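ARO (armadillo repeats only protein) (Plasmodium falciparum Santa Lucia, PDB 5EWP) probably acts as an armadillo-repeat protein-binding scaffold that helps bring rhoptries to the apical pole of the parasite and attach them there. Local coordinates at residues H77-I82 against L113-V118; N86-F91 against V108-L113; K119-M124 against R153-L158; G128-L133 against K164-L169. All blocks are in the same frame, centred on the assembly; numbering follows the deposited sequence.

Contact 1: H77-I82 against L113-V118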
# COMPACT_ATOMS: atom_id res chain seq x y z
N HIS A 77 -7.00 -14.86 10.37
CA HIS A 77 -8.37 -14.52 10.74
C HIS A 77 -8.50 -13.05 11.14
O HIS A 77 -9.58 -12.46 11.04
CB HIS A 77 -8.87 -15.42 11.88
CG HIS A 77 -8.35 -15.05 13.23
ND1 HIS A 77 -7.16 -15.54 13.73
CD2 HIS A 77 -8.85 -14.25 14.19
CE1 HIS A 77 -6.96 -15.06 14.94
NE2 HIS A 77 -7.97 -14.27 15.24
N TYR A 78 -7.41 -12.43 11.59
CA TYR A 78 -7.48 -11.03 11.97
C TYR A 78 -7.89 -10.14 10.79
O TYR A 78 -8.58 -9.13 10.98
CB TYR A 78 -6.15 -10.57 12.57
CG TYR A 78 -5.98 -10.96 14.03
CD1 TYR A 78 -6.90 -10.54 14.98
CD2 TYR A 78 -4.91 -11.73 14.44
CE1 TYR A 78 -6.76 -10.90 16.32
CE2 TYR A 78 -4.75 -12.09 15.78
CZ TYR A 78 -5.68 -11.66 16.71
OH TYR A 78 -5.53 -12.00 18.03
N LYS A 79 -7.49 -10.53 9.58
CA LYS A 79 -7.79 -9.72 8.41
C LYS A 79 -9.29 -9.62 8.16
O LYS A 79 -9.78 -8.58 7.71
CB LYS A 79 -7.09 -10.28 7.16
CG LYS A 79 -5.57 -10.11 7.23
CD LYS A 79 -4.90 -10.66 5.97
CE LYS A 79 -3.39 -10.56 6.10
NZ LYS A 79 -2.72 -10.87 4.82
N ASP A 80 -10.01 -10.69 8.45
CA ASP A 80 -11.46 -10.67 8.34
C ASP A 80 -12.10 -9.91 9.50
O ASP A 80 -13.05 -9.16 9.29
CB ASP A 80 -12.05 -12.09 8.28
CG ASP A 80 -11.71 -12.81 6.99
OD1 ASP A 80 -11.81 -12.20 5.90
OD2 ASP A 80 -11.35 -14.01 7.07
N ALA A 81 -11.61 -10.13 10.71
CA ALA A 81 -12.16 -9.46 11.89
C ALA A 81 -12.07 -7.94 11.74
O ALA A 81 -12.97 -7.19 12.13
CB ALA A 81 -11.45 -9.92 13.16
N ILE A 82 -10.95 -7.48 11.17
CA ILE A 82 -10.74 -6.06 10.99
C ILE A 82 -11.73 -5.49 9.97
O ILE A 82 -12.33 -4.46 10.19
CB ILE A 82 -9.29 -5.78 10.59
CG1 ILE A 82 -8.39 -6.09 11.79
CG2 ILE A 82 -9.12 -4.30 10.15
CD1 ILE A 82 -6.89 -6.13 11.49
N LEU A 113 -3.78 -5.82 4.93
CA LEU A 113 -5.16 -6.30 4.80
C LEU A 113 -5.46 -6.72 3.38
O LEU A 113 -6.39 -7.51 3.14
CB LEU A 113 -6.15 -5.22 5.24
CG LEU A 113 -6.17 -4.94 6.75
CD1 LEU A 113 -6.98 -3.70 6.97
CD2 LEU A 113 -6.79 -6.12 7.47
N SER A 114 -4.69 -6.20 2.43
CA SER A 114 -4.95 -6.50 1.01
C SER A 114 -4.30 -7.81 0.57
O SER A 114 -4.51 -8.27 -0.55
CB SER A 114 -4.46 -5.36 0.11
OG SER A 114 -3.04 -5.34 0.01
N VAL A 115 -3.49 -8.39 1.45
CA VAL A 115 -2.76 -9.61 1.10
C VAL A 115 -3.60 -10.85 1.40
O VAL A 115 -4.05 -11.06 2.53
CB VAL A 115 -1.42 -9.71 1.84
CG1 VAL A 115 -0.73 -11.03 1.49
CG2 VAL A 115 -0.53 -8.53 1.47
N ASP A 116 -3.79 -11.67 0.37
CA ASP A 116 -4.54 -12.91 0.54
C ASP A 116 -5.91 -12.68 1.16
O ASP A 116 -6.33 -13.41 2.06
CB ASP A 116 -3.75 -13.92 1.39
CG ASP A 116 -2.52 -14.47 0.67
OD1 ASP A 116 -2.49 -14.45 -0.57
OD2 ASP A 116 -1.58 -14.91 1.37
N ASN A 117 -6.61 -11.64 0.70
CA ASN A 117 -7.95 -11.42 1.22
C ASN A 117 -8.74 -10.62 0.23
O ASN A 117 -8.72 -9.38 0.20
CB ASN A 117 -7.92 -10.72 2.61
CG ASN A 117 -9.27 -10.82 3.30
OD1 ASN A 117 -10.26 -10.26 2.82
ND2 ASN A 117 -9.32 -11.53 4.41
N VAL A 118 -9.42 -11.35 -0.65
CA VAL A 118 -10.16 -10.75 -1.73
C VAL A 118 -11.30 -9.85 -1.26
O VAL A 118 -11.53 -8.78 -1.83
CB VAL A 118 -10.67 -11.88 -2.65
CG1 VAL A 118 -11.73 -11.36 -3.54
CG2 VAL A 118 -9.49 -12.44 -3.44
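Asp80 OD1 is gripped twice: by an N-H of Asn117 ND2 at 3.0 Å and by the guanidinium of Arg83, one turn further on in the same helix, in a salt bridge. Both grips lie at a joint of the armadillo-repeat stack of helices. Here the short helix 77-84 faces the loop between helix 100-113 and helix 118-126. The Asn117 N-H points almost straight at the oxygen, with an angle of 169°. The oxygen lies nearly in the amide plane, but the bond meets the carboxylate from above its own plane, and the two planes are 61° apart. Asn117 has CG anti to its backbone N (chi1 -165°). The other end of its amide, OD1, caps the next helix by accepting from Asn120 N, so both ends of the amide are used and its rotation is fixed.

Lys79 slides past Leu113 in the opposite direction and crosses Val115 obliquely. Its chain is extended beyond CG and spans to the loop, where Lys79 NZ gives a bond to Val115 O at 2.7 Å. That donor sits above the carbonyl plane. Phe112 O is a second, weak partner of NZ. The carboxylate of Asp116 is nearby but not in contact, and may add some attraction.

Leu113 CD2 lies against the backbone of the helix, 3.9 Å from Lys79 CA. Ile82 crosses Leu113 at about a right angle, with Ile82 CG2 3.9 Å from Leu113 CD1.

Contact 2: N86-F91 against V108-L113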
# COMPACT_ATOMS: atom_id res chain seq x y z
N ASN A 86 -15.44 -2.74 10.59
CA ASN A 86 -15.46 -1.50 9.80
C ASN A 86 -14.08 -0.83 9.74
O ASN A 86 -13.97 0.38 9.51
CB ASN A 86 -16.50 -0.52 10.36
CG ASN A 86 -16.87 0.56 9.36
OD1 ASN A 86 -17.05 0.27 8.17
ND2 ASN A 86 -16.95 1.80 9.82
N GLY A 87 -13.02 -1.61 9.91
CA GLY A 87 -11.68 -1.06 9.86
C GLY A 87 -11.30 -0.38 8.54
O GLY A 87 -10.59 0.61 8.53
N ILE A 88 -11.76 -0.91 7.41
CA ILE A 88 -11.25 -0.39 6.15
C ILE A 88 -11.72 1.05 5.91
O ILE A 88 -10.92 1.90 5.51
CB ILE A 88 -11.64 -1.32 4.96
CG1 ILE A 88 -10.82 -2.61 5.05
CG2 ILE A 88 -11.38 -0.62 3.62
CD1 ILE A 88 -11.24 -3.71 4.07
N ALA A 89 -12.99 1.34 6.19
CA ALA A 89 -13.49 2.72 6.06
C ALA A 89 -12.76 3.66 7.02
O ALA A 89 -12.43 4.79 6.67
CB ALA A 89 -15.00 2.77 6.33
N VAL A 90 -12.48 3.16 8.21
CA VAL A 90 -11.76 3.93 9.22
C VAL A 90 -10.33 4.26 8.76
O VAL A 90 -9.87 5.39 8.91
CB VAL A 90 -11.77 3.19 10.55
CG1 VAL A 90 -10.80 3.83 11.54
CG2 VAL A 90 -13.18 3.18 11.14
N PHE A 91 -9.64 3.29 8.17
CA PHE A 91 -8.29 3.55 7.64
C PHE A 91 -8.33 4.54 6.47
O PHE A 91 -7.45 5.38 6.32
CB PHE A 91 -7.60 2.26 7.20
CG PHE A 91 -7.28 1.33 8.33
CD1 PHE A 91 -6.67 1.82 9.48
CD2 PHE A 91 -7.57 -0.02 8.25
CE1 PHE A 91 -6.37 0.97 10.54
CE2 PHE A 91 -7.27 -0.88 9.31
CZ PHE A 91 -6.68 -0.38 10.45
N VAL A 108 0.17 1.17 6.00
CA VAL A 108 0.70 -0.12 6.45
C VAL A 108 -0.44 -1.12 6.72
O VAL A 108 -0.39 -2.27 6.23
CB VAL A 108 1.57 0.03 7.71
CG1 VAL A 108 1.96 -1.35 8.26
CG2 VAL A 108 2.81 0.87 7.38
N ALA A 109 -1.47 -0.69 7.45
CA ALA A 109 -2.61 -1.59 7.75
C ALA A 109 -3.28 -2.08 6.48
O ALA A 109 -3.51 -3.28 6.32
CB ALA A 109 -3.65 -0.89 8.63
N LEU A 110 -3.59 -1.16 5.59
CA LEU A 110 -4.29 -1.52 4.35
C LEU A 110 -3.44 -2.43 3.47
O LEU A 110 -3.96 -3.33 2.82
CB LEU A 110 -4.71 -0.27 3.58
CG LEU A 110 -5.84 0.54 4.24
CD1 LEU A 110 -5.97 1.89 3.61
CD2 LEU A 110 -7.19 -0.20 4.14
N SER A 111 -2.13 -2.21 3.46
CA SER A 111 -1.29 -3.05 2.62
C SER A 111 -1.31 -4.49 3.11
O SER A 111 -1.42 -5.41 2.31
CB SER A 111 0.15 -2.52 2.54
OG SER A 111 0.80 -2.58 3.80
N PHE A 112 -1.23 -4.71 4.42
CA PHE A 112 -1.36 -6.07 4.95
C PHE A 112 -2.76 -6.65 4.76
O PHE A 112 -2.91 -7.85 4.50
CB PHE A 112 -0.99 -6.13 6.43
CG PHE A 112 0.49 -6.10 6.67
CD1 PHE A 112 1.30 -7.12 6.19
CD2 PHE A 112 1.06 -5.05 7.36
CE1 PHE A 112 2.67 -7.09 6.40
CE2 PHE A 112 2.44 -5.02 7.59
CZ PHE A 112 3.24 -6.04 7.10
N LEU A 113 -3.78 -5.82 4.93
CA LEU A 113 -5.16 -6.30 4.80
C LEU A 113 -5.46 -6.72 3.38
O LEU A 113 -6.39 -7.51 3.14
CB LEU A 113 -6.15 -5.22 5.24
CG LEU A 113 -6.17 -4.94 6.75
CD1 LEU A 113 -6.98 -3.70 6.97
CD2 LEU A 113 -6.79 -6.12 7.47
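The Phe91 ring carries the methyl of Ala109 on one face. Ala109 CB stands 3.5 Å above the plane of the Phe91 ring, 16° off the ring normal as measured from the centroid, and displaced a little toward the rim. This is a CH-pi contact. Leu110 CD2 and Leu113 CD1 reach the same ring obliquely. The ring belongs to the hydrophobic core of the armadillo fold, where the consecutive helices 87-95 and 100-113 pack as a roughly antiparallel pair. The axes of segments 87-91 and 108-113 come within 10.4 Å of each other, and their directions differ by 143°.

Phe91 has CG anti to its carbonyl carbon (chi1 -67°), which turns the ring toward the partner helix. Ala109 CB is the atom that meets the face. The ring atom nearest to it is Phe91 CZ, 3.6 Å from Ala109 CB. At the root of the side chain, Phe91 CB meets Leu110 CG at 3.8 Å, so Leu110 lies against the stem of the ring.

Ile88, one turn earlier, adds a looser contact to Leu110 and Leu113. Helix 58-70 supplies Ala63 and Leu66 to the ring as well, and Met124 of helix 118-126 touches Ile88, Leu110 and Leu113. All five touching residues of the two segments are buried and meet through carbon atoms. Leu113 crosses Phe91 at about a right angle, and Leu113 CD1 touches Phe91 CE2 at 3.7 Å.

Contact 3: K119-M124 against R153-L158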
# COMPACT_ATOMS: atom_id res chain seq x y z
N LYS A 119 -11.99 -10.27 -0.21
CA LYS A 119 -13.08 -9.44 0.32
C LYS A 119 -12.58 -8.07 0.76
O LYS A 119 -13.24 -7.07 0.52
CB LYS A 119 -13.76 -10.14 1.50
CG LYS A 119 -14.70 -11.26 1.06
CD LYS A 119 -15.47 -11.84 2.21
CE LYS A 119 -16.46 -12.89 1.70
NZ LYS A 119 -17.34 -13.41 2.78
N ASN A 120 -11.42 -8.04 1.41
CA ASN A 120 -10.85 -6.77 1.83
C ASN A 120 -10.51 -5.88 0.65
O ASN A 120 -10.71 -4.67 0.71
CB ASN A 120 -9.58 -6.99 2.67
CG ASN A 120 -9.89 -7.51 4.06
OD1 ASN A 120 -11.04 -7.54 4.46
ND2 ASN A 120 -8.85 -7.90 4.80
N CYS A 121 -9.97 -6.47 -0.41
CA CYS A 121 -9.58 -5.69 -1.58
C CYS A 121 -10.81 -5.10 -2.24
O CYS A 121 -10.81 -3.94 -2.67
CB CYS A 121 -8.80 -6.55 -2.58
SG CYS A 121 -7.15 -7.00 -2.01
N ILE A 122 -11.86 -5.91 -2.33
CA ILE A 122 -13.13 -5.43 -2.86
C ILE A 122 -13.67 -4.27 -2.02
O ILE A 122 -14.10 -3.24 -2.56
CB ILE A 122 -14.18 -6.56 -2.91
CG1 ILE A 122 -13.79 -7.57 -3.99
CG2 ILE A 122 -15.56 -5.99 -3.20
CD1 ILE A 122 -14.61 -8.88 -3.95
N CYS A 123 -13.62 -4.44 -0.70
CA CYS A 123 -14.05 -3.39 0.22
C CYS A 123 -13.22 -2.11 0.05
O CYS A 123 -13.76 -1.00 0.08
CB CYS A 123 -13.97 -3.88 1.66
SG CYS A 123 -14.61 -2.70 2.87
N MET A 124 -11.92 -2.25 -0.12
CA MET A 124 -11.08 -1.08 -0.34
C MET A 124 -11.48 -0.36 -1.61
O MET A 124 -11.57 0.87 -1.62
CB MET A 124 -9.60 -1.45 -0.41
CG MET A 124 -9.08 -1.99 0.90
SD MET A 124 -7.34 -2.40 0.74
CE MET A 124 -7.19 -3.46 2.17
N ARG A 153 -2.20 -2.80 -6.68
CA ARG A 153 -2.16 -3.99 -7.52
C ARG A 153 -3.04 -5.09 -6.95
O ARG A 153 -3.77 -5.76 -7.70
CB ARG A 153 -0.72 -4.49 -7.69
CG ARG A 153 -0.60 -5.83 -8.45
CD ARG A 153 -0.55 -7.01 -7.50
NE ARG A 153 -0.57 -8.28 -8.21
CZ ARG A 153 -0.90 -9.44 -7.64
NH1 ARG A 153 -1.23 -9.47 -6.36
NH2 ARG A 153 -0.89 -10.56 -8.35
N ASN A 154 -2.96 -5.28 -5.64
CA ASN A 154 -3.76 -6.34 -5.01
C ASN A 154 -5.25 -6.10 -5.23
O ASN A 154 -6.03 -7.06 -5.38
CB ASN A 154 -3.44 -6.45 -3.51
CG ASN A 154 -2.05 -7.05 -3.25
OD1 ASN A 154 -1.43 -7.61 -4.15
ND2 ASN A 154 -1.57 -6.95 -2.02
N ILE A 155 -5.63 -4.83 -5.29
CA ILE A 155 -7.01 -4.47 -5.62
C ILE A 155 -7.30 -4.62 -7.12
O ILE A 155 -8.28 -5.29 -7.47
CB ILE A 155 -7.32 -3.01 -5.19
CG1 ILE A 155 -7.30 -2.91 -3.66
CG2 ILE A 155 -8.67 -2.54 -5.72
CD1 ILE A 155 -7.12 -1.46 -3.14
N PHE A 156 -6.50 -4.02 -8.00
CA PHE A 156 -6.99 -3.92 -9.38
C PHE A 156 -6.91 -5.24 -10.15
O PHE A 156 -7.60 -5.39 -11.15
CB PHE A 156 -6.31 -2.77 -10.20
CG PHE A 156 -4.81 -2.91 -10.47
CD1 PHE A 156 -4.27 -3.99 -11.16
CD2 PHE A 156 -3.95 -1.87 -10.13
CE1 PHE A 156 -2.91 -4.06 -11.43
CE2 PHE A 156 -2.60 -1.93 -10.41
CZ PHE A 156 -2.07 -3.01 -11.06
N VAL A 157 -6.13 -6.21 -9.69
CA VAL A 157 -6.08 -7.48 -10.44
C VAL A 157 -7.40 -8.25 -10.37
O VAL A 157 -7.64 -9.14 -11.19
CB VAL A 157 -4.96 -8.40 -9.96
CG1 VAL A 157 -3.60 -7.77 -10.23
CG2 VAL A 157 -5.12 -8.76 -8.50
N LEU A 158 -8.27 -7.89 -9.44
CA LEU A 158 -9.49 -8.66 -9.20
C LEU A 158 -10.62 -8.38 -10.19
O LEU A 158 -11.51 -9.22 -10.38
CB LEU A 158 -9.98 -8.40 -7.77
CG LEU A 158 -9.06 -8.90 -6.67
CD1 LEU A 158 -9.67 -8.54 -5.32
CD2 LEU A 158 -8.85 -10.41 -6.77
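Cys121 SG, Ile155 CG1 and Leu158 CG are each anti to the carbonyl carbon of their own residue, beside the backbone N. For Cys121 (chi1 -71°) this swings SG toward the backbone of Asn154. For Leu158 (chi1 -66°) it carries CD1 back to Cys121. The result is a tight meeting: Leu158 CD1 and Cys121 CB are 3.5 Å apart, closer than carbons usually pack. Cys121 SG stands 3.6 Å from Asn154 O. The backbones are close too, with Cys121 CA and Ile155 CA 4.9 Å apart. Ile155 fits against the helix here, with Ile155 CG1 3.8 Å from Cys121 O.

One turn on from Cys121, Met124 CB meets Ile155 CD1 at 3.7 Å. The Met124 chain is extended beyond CG and crosses Ile155 at about a right angle. Its sulphur also lies near the Ile155 methyl, while the Met124 methyl leads away from segment 153-158, toward Leu110 and Leu113.

Helix 118-126 and helix 142-156 near Ile155 meet here as neighbouring layers of the armadillo superhelix. The buried amide of Asn154 is held at both ends: ND2 gives a bond to Ser114 OG, and Asn154 OD1 accepts from Arg153 NH1 at 2.9 Å. The latter bond lies in the guanidinium plane of Arg153 and in the carbonyl plane of Asn154, with an N-H...O angle of 153°. Arg153 NE in turn forms a salt bridge with Asp203 of helix 192-205.

Contact 4: G128-L133 against K164-L169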
# COMPACT_ATOMS: atom_id res chain seq x y z
N GLY A 128 -13.42 3.57 -1.68
CA GLY A 128 -12.74 4.73 -2.24
C GLY A 128 -11.25 4.90 -1.91
O GLY A 128 -10.73 6.01 -1.92
N ALA A 129 -10.56 3.79 -1.65
CA ALA A 129 -9.15 3.85 -1.28
C ALA A 129 -8.22 4.25 -2.42
O ALA A 129 -7.18 4.83 -2.17
CB ALA A 129 -8.69 2.50 -0.74
N LEU A 130 -8.57 3.91 -3.67
CA LEU A 130 -7.59 4.04 -4.75
C LEU A 130 -6.98 5.44 -4.95
O LEU A 130 -5.76 5.54 -5.10
CB LEU A 130 -8.21 3.58 -6.08
CG LEU A 130 -8.16 2.09 -6.44
CD1 LEU A 130 -8.61 1.90 -7.90
CD2 LEU A 130 -6.79 1.47 -6.20
N PRO A 131 -7.79 6.51 -4.95
CA PRO A 131 -7.16 7.82 -5.18
C PRO A 131 -6.08 8.15 -4.14
O PRO A 131 -5.04 8.74 -4.48
CB PRO A 131 -8.32 8.81 -5.05
CG PRO A 131 -9.53 8.03 -5.39
CD PRO A 131 -9.26 6.63 -4.87
N TYR A 132 -6.32 7.75 -2.89
CA TYR A 132 -5.36 8.01 -1.81
C TYR A 132 -4.11 7.16 -1.99
O TYR A 132 -2.99 7.62 -1.82
CB TYR A 132 -5.99 7.75 -0.45
CG TYR A 132 -7.20 8.60 -0.21
CD1 TYR A 132 -7.07 9.93 0.17
CD2 TYR A 132 -8.48 8.09 -0.40
CE1 TYR A 132 -8.18 10.73 0.37
CE2 TYR A 132 -9.60 8.89 -0.21
CZ TYR A 132 -9.44 10.21 0.18
OH TYR A 132 -10.54 11.00 0.38
N LEU A 133 -4.32 5.89 -2.35
CA LEU A 133 -3.18 5.00 -2.53
C LEU A 133 -2.35 5.41 -3.75
O LEU A 133 -1.13 5.29 -3.74
CB LEU A 133 -3.67 3.56 -2.67
CG LEU A 133 -4.36 2.98 -1.43
CD1 LEU A 133 -5.02 1.66 -1.81
CD2 LEU A 133 -3.38 2.78 -0.30
N LYS A 164 -9.77 -0.18 -14.88
CA LYS A 164 -10.26 1.02 -15.57
C LYS A 164 -10.23 2.25 -14.67
O LYS A 164 -9.81 3.33 -15.10
CB LYS A 164 -11.68 0.81 -16.09
CG LYS A 164 -11.74 0.22 -17.49
CD LYS A 164 -13.13 -0.29 -17.82
CE LYS A 164 -13.16 -0.94 -19.20
NZ LYS A 164 -14.55 -1.17 -19.68
N GLU A 165 -10.69 2.08 -13.44
CA GLU A 165 -10.71 3.17 -12.48
C GLU A 165 -9.28 3.59 -12.11
O GLU A 165 -8.97 4.79 -12.06
CB GLU A 165 -11.52 2.76 -11.24
CG GLU A 165 -11.51 3.75 -10.07
CD GLU A 165 -12.38 4.99 -10.30
OE1 GLU A 165 -12.89 5.19 -11.42
OE2 GLU A 165 -12.56 5.77 -9.33
N PHE A 166 -8.42 2.61 -11.88
CA PHE A 166 -7.01 2.86 -11.60
C PHE A 166 -6.38 3.71 -12.72
O PHE A 166 -5.70 4.72 -12.46
CB PHE A 166 -6.27 1.53 -11.43
CG PHE A 166 -4.79 1.66 -11.12
CD1 PHE A 166 -4.36 2.04 -9.85
CD2 PHE A 166 -3.84 1.38 -12.09
CE1 PHE A 166 -3.00 2.15 -9.56
CE2 PHE A 166 -2.49 1.47 -11.81
CZ PHE A 166 -2.06 1.86 -10.54
N LEU A 167 -6.65 3.34 -13.96
CA LEU A 167 -6.14 4.08 -15.12
C LEU A 167 -6.69 5.50 -15.18
O LEU A 167 -5.94 6.46 -15.41
CB LEU A 167 -6.48 3.30 -16.40
CG LEU A 167 -6.11 3.92 -17.75
CD1 LEU A 167 -4.62 4.14 -17.84
CD2 LEU A 167 -6.60 3.00 -18.86
N LYS A 168 -7.99 5.63 -14.95
CA LYS A 168 -8.67 6.91 -14.98
C LYS A 168 -8.10 7.88 -13.94
O LYS A 168 -8.02 9.08 -14.17
CB LYS A 168 -10.16 6.70 -14.76
CG LYS A 168 -11.02 7.95 -14.73
CD LYS A 168 -12.36 7.63 -14.11
CE LYS A 168 -13.45 8.55 -14.61
NZ LYS A 168 -13.11 9.96 -14.30
N LEU A 169 -7.71 7.34 -12.79
CA LEU A 169 -7.23 8.14 -11.67
C LEU A 169 -5.75 8.49 -11.76
O LEU A 169 -5.20 9.15 -10.87
CB LEU A 169 -7.50 7.41 -10.36
CG LEU A 169 -8.96 7.24 -9.99
CD1 LEU A 169 -9.10 6.28 -8.81
CD2 LEU A 169 -9.57 8.59 -9.66
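Gly128 leaves helix 118-126 with a positive phi of 90° in a Schellman motif, and the chain then turns into helix 130-136. The partner is the last turn of helix 160-168. Leu169 follows just after it, and Leu169 N still bonds back to Glu165 O at 2.9 Å. The CA atoms of Pro131 and Leu169 are 6.5 Å apart, and those of Leu130 and Phe166 7.0 Å. Pro131 sits near the beginning of its helix, a place where the missing N-H of proline costs no helical bond.

Leu130 points to the partner helix. Leu130 CD1 lies 4.0 Å from Phe166 N and touches the methylene Glu165 CG at 4.1 Å. Glu165 is bent at chi2 (75°), and its CG methylene, not its carboxylate, faces the leucine. Leu130 CD2 approaches the Phe166 ring obliquely. Leu169 joins with one methyl. Leu169 CD1 is shared between Leu130 CB and Pro131 CG, 3.9 Å from each, so it bridges two consecutive residues.

The centre of this group is buried, but Pro131 is exposed and Leu169 and Glu165 are partly so. Cys152 of helix 142-156 touches both Leu130 and Phe166, and Phe125 of helix 118-126 touches both Leu130 and Glu165. The contact thus mixes leucine methyls with a proline ring, a glutamate stem and helix backbone, as side chains of successive helices interlock along the armadillo superhelix.

The four contacts follow one another along the middle of an all-helical armadillo stack. Contact 2 is nested inside the loop closed by contact 1. They share Leu113, their centres are 9 Å apart, and helix 87-95 follows helix 77-84. Contact 3 opens after both have closed, as helix 118-126 follows helix 100-113. Leu113 O with Asn120 ND2 joins it to both, and Ile88 and Met124 also link contacts 2 and 3. Contacts 3 and 4 alternate along the chain, helix 130-136 following helix 118-126. Their centres are 11 Å apart, and Phe156 meets Phe166. Contacts 1 and 4, 20 Å apart between centres, do not touch. Neighbouring layers are thus locked in sequence, giving a continuous scaffold that probably binds partner proteins.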